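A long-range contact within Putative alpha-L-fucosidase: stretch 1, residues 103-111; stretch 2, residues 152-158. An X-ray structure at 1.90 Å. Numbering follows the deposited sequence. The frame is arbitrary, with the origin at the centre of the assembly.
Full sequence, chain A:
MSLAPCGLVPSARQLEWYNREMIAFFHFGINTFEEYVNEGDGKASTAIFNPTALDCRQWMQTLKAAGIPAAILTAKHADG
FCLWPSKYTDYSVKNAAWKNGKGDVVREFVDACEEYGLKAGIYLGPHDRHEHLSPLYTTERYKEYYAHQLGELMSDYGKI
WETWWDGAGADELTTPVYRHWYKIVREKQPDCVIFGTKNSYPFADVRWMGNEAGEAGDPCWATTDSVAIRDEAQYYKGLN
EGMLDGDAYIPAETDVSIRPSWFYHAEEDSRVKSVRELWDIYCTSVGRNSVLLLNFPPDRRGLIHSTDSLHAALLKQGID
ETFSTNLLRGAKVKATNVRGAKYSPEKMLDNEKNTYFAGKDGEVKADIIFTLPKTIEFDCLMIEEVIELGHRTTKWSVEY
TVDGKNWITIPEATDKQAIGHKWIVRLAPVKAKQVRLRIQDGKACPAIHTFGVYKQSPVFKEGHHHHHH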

# COMPACT_ATOMS: atom_id res chain seq x y z
N GLY A 103 29.05 10.90 5.77
CA GLY A 103 28.12 10.01 5.08
C GLY A 103 26.79 10.67 4.76
O GLY A 103 26.46 11.79 5.23
N ASP A 104 26.01 9.95 3.99
CA ASP A 104 24.65 10.37 3.59
C ASP A 104 23.86 9.13 3.24
O ASP A 104 24.01 8.53 2.20
N VAL A 105 23.05 8.71 4.18
CA VAL A 105 22.27 7.49 4.01
C VAL A 105 21.16 7.70 2.95
O VAL A 105 20.94 6.81 2.12
N VAL A 106 20.59 8.88 2.92
CA VAL A 106 19.55 9.20 1.91
C VAL A 106 20.17 9.05 0.49
O VAL A 106 19.62 8.39 -0.37
N ARG A 107 21.36 9.59 0.32
CA ARG A 107 22.14 9.45 -0.93
C ARG A 107 22.29 7.97 -1.32
O ARG A 107 21.92 7.58 -2.39
N GLU A 108 22.90 7.18 -0.46
CA GLU A 108 23.07 5.73 -0.67
C GLU A 108 21.77 5.03 -1.08
O GLU A 108 21.71 4.20 -2.00
N PHE A 109 20.74 5.34 -0.32
CA PHE A 109 19.39 4.85 -0.57
C PHE A 109 18.87 5.14 -1.97
O PHE A 109 18.55 4.22 -2.74
N VAL A 110 18.77 6.42 -2.31
CA VAL A 110 18.28 6.81 -3.64
C VAL A 110 19.21 6.35 -4.75
O VAL A 110 18.74 6.08 -5.86
N ASP A 111 20.49 6.20 -4.47
CA ASP A 111 21.42 5.71 -5.52
C ASP A 111 21.11 4.24 -5.79
O ASP A 111 20.98 3.81 -6.94
N GLU A 152 15.48 20.40 0.20
CA GLU A 152 16.65 19.61 -0.05
C GLU A 152 16.24 18.25 -0.60
O GLU A 152 16.77 17.77 -1.61
N LEU A 153 15.31 17.60 0.06
CA LEU A 153 15.00 16.18 -0.25
C LEU A 153 14.23 16.03 -1.55
O LEU A 153 14.29 14.97 -2.26
N MET A 154 13.52 17.09 -1.89
CA MET A 154 12.65 17.10 -3.12
C MET A 154 13.38 17.65 -4.35
O MET A 154 12.86 17.59 -5.49
N SER A 155 14.58 18.17 -4.10
CA SER A 155 15.40 18.81 -5.13
C SER A 155 16.64 18.03 -5.51
O SER A 155 17.06 18.04 -6.67
N ASP A 156 17.33 17.45 -4.54
CA ASP A 156 18.72 17.07 -4.78
C ASP A 156 18.94 15.55 -4.77
O ASP A 156 20.07 15.08 -4.85
N TYR A 157 17.86 14.82 -4.65
CA TYR A 157 17.92 13.37 -4.42
C TYR A 157 17.18 12.52 -5.43
O TYR A 157 16.75 11.40 -5.16
N GLY A 158 17.01 13.08 -6.62
CA GLY A 158 16.39 12.35 -7.72
C GLY A 158 14.86 12.32 -7.66
O GLY A 158 14.26 13.09 -7.00

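Tyr157 is the centre of this contact, and most of what stretch 1 offers is arranged around its ring. Its CA-to-CB bond runs sideways, but chi1 in m (-74°) and chi2 of -90° carry the ring in against the first turns of the helix that starts at Val105. The hydroxyl at its tip needs a polar partner in a largely buried place, and Asp104 supplies one: Tyr157 OH donates to Asp104 OD2 at 2.7 Å.

Asp104, a t rotamer pointing toward stretch 2, divides its carboxylate between two tasks. While OD2 accepts the tyrosine hydrogen bond, Asp104 OD1 accepts from Arg107 N at 2.9 Å, capping the helix at its N-terminus. One side chain thus satisfies a free backbone NH and a tyrosine hydroxyl, which links the helix start to the ring.

Arg107 works in a similar double way. Its CB leaves sideways, and chi1 t followed by chi2 and chi3 in p folds the chain so that the guanidinium lies flat on one face of Tyr157, planes 5° apart and centres 3.9 Å apart, close enough for a cation-pi interaction. Stacking leaves the guanidinium edge free for hydrogen bonding: Arg107 NH1 and Arg107 NH2 both donate to Asp156 O, each at 2.9 Å. This paired donation uses the backbone carbonyl of Asp156, whose own side chain, chi1 m, leads away.

Apolar packing completes the fit. Val106, t and pointing toward stretch 2, sets CG1 3.6 Å from Tyr157 CD1 and 4.1 Å from CD2 of Leu153, an m,t rotamer whose end swings inward. One turn on, Val110 (m) places CG2 at the ring edge, 4.1 Å from Tyr157 CD1, and its CG1 lies 3.4 Å from Tyr157 O. The rule to read is economy: face, edge and hydroxyl of one aromatic each receive a suitable neighbour.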

# COMPACT_ATOMS: atom_id res chain seq x y z
CB ASP A 104 24.74 11.37 2.45
CG ASP A 104 23.38 11.95 2.01
OD1 ASP A 104 22.31 11.38 2.36
OD2 ASP A 104 23.41 12.93 1.26
CB VAL A 105 21.68 6.97 5.34
CG1 VAL A 105 20.98 5.68 5.08
CG2 VAL A 105 22.81 6.77 6.39
CB VAL A 106 18.84 10.54 2.10
CG1 VAL A 106 17.77 10.71 1.05
CG2 VAL A 106 18.08 10.60 3.50
CB ARG A 107 23.53 10.06 -0.79
CG ARG A 107 24.34 10.25 -2.10
CD ARG A 107 23.56 10.92 -3.24
NE ARG A 107 23.38 12.34 -2.96
CZ ARG A 107 22.47 13.12 -3.52
NH1 ARG A 107 21.66 12.65 -4.44
NH2 ARG A 107 22.38 14.40 -3.18
CB GLU A 108 23.68 5.08 0.58
CG GLU A 108 25.05 5.73 0.91
CD GLU A 108 26.03 4.89 1.71
OE1 GLU A 108 25.92 3.65 1.74
OE2 GLU A 108 26.98 5.52 2.24
CB PHE A 109 18.41 5.37 0.52
CG PHE A 109 16.97 5.02 0.25
CD1 PHE A 109 16.50 3.70 0.36
CD2 PHE A 109 16.08 6.01 -0.09
CE1 PHE A 109 15.17 3.41 0.09
CE2 PHE A 109 14.78 5.71 -0.36
CZ PHE A 109 14.33 4.40 -0.26
CB VAL A 110 17.97 8.33 -3.87
CG1 VAL A 110 16.91 8.84 -2.91
CG2 VAL A 110 19.20 9.17 -3.83
CB ASP A 111 22.90 5.92 -5.17
CG ASP A 111 23.34 7.37 -5.37
OD1 ASP A 111 22.65 8.17 -6.02
OD2 ASP A 111 24.40 7.72 -4.81
CB GLU A 152 17.52 19.44 1.24
CG GLU A 152 18.08 20.75 1.81
CD GLU A 152 18.92 20.53 2.99
OE1 GLU A 152 18.45 19.75 3.84
OE2 GLU A 152 20.01 21.14 3.15
CB LEU A 153 14.20 15.52 0.92
CG LEU A 153 15.06 15.31 2.18
CD1 LEU A 153 14.29 14.80 3.39
CD2 LEU A 153 16.23 14.42 1.87
CB MET A 154 11.36 17.92 -2.90
CG MET A 154 10.28 17.29 -1.97
SD MET A 154 9.72 15.57 -2.23
CE MET A 154 10.62 14.83 -0.86
CB SER A 155 15.82 20.22 -4.71
OG SER A 155 14.74 21.11 -4.48
CB ASP A 156 19.68 17.71 -3.75
CG ASP A 156 19.62 19.25 -3.75
OD1 ASP A 156 19.47 19.87 -4.82
OD2 ASP A 156 19.72 19.84 -2.64
CB TYR A 157 17.46 13.08 -2.97
CG TYR A 157 18.50 13.49 -1.96
CD1 TYR A 157 19.47 12.62 -1.55
CD2 TYR A 157 18.55 14.80 -1.47
CE1 TYR A 157 20.46 13.00 -0.66
CE2 TYR A 157 19.49 15.16 -0.57
CZ TYR A 157 20.44 14.27 -0.16
OH TYR A 157 21.43 14.66 0.73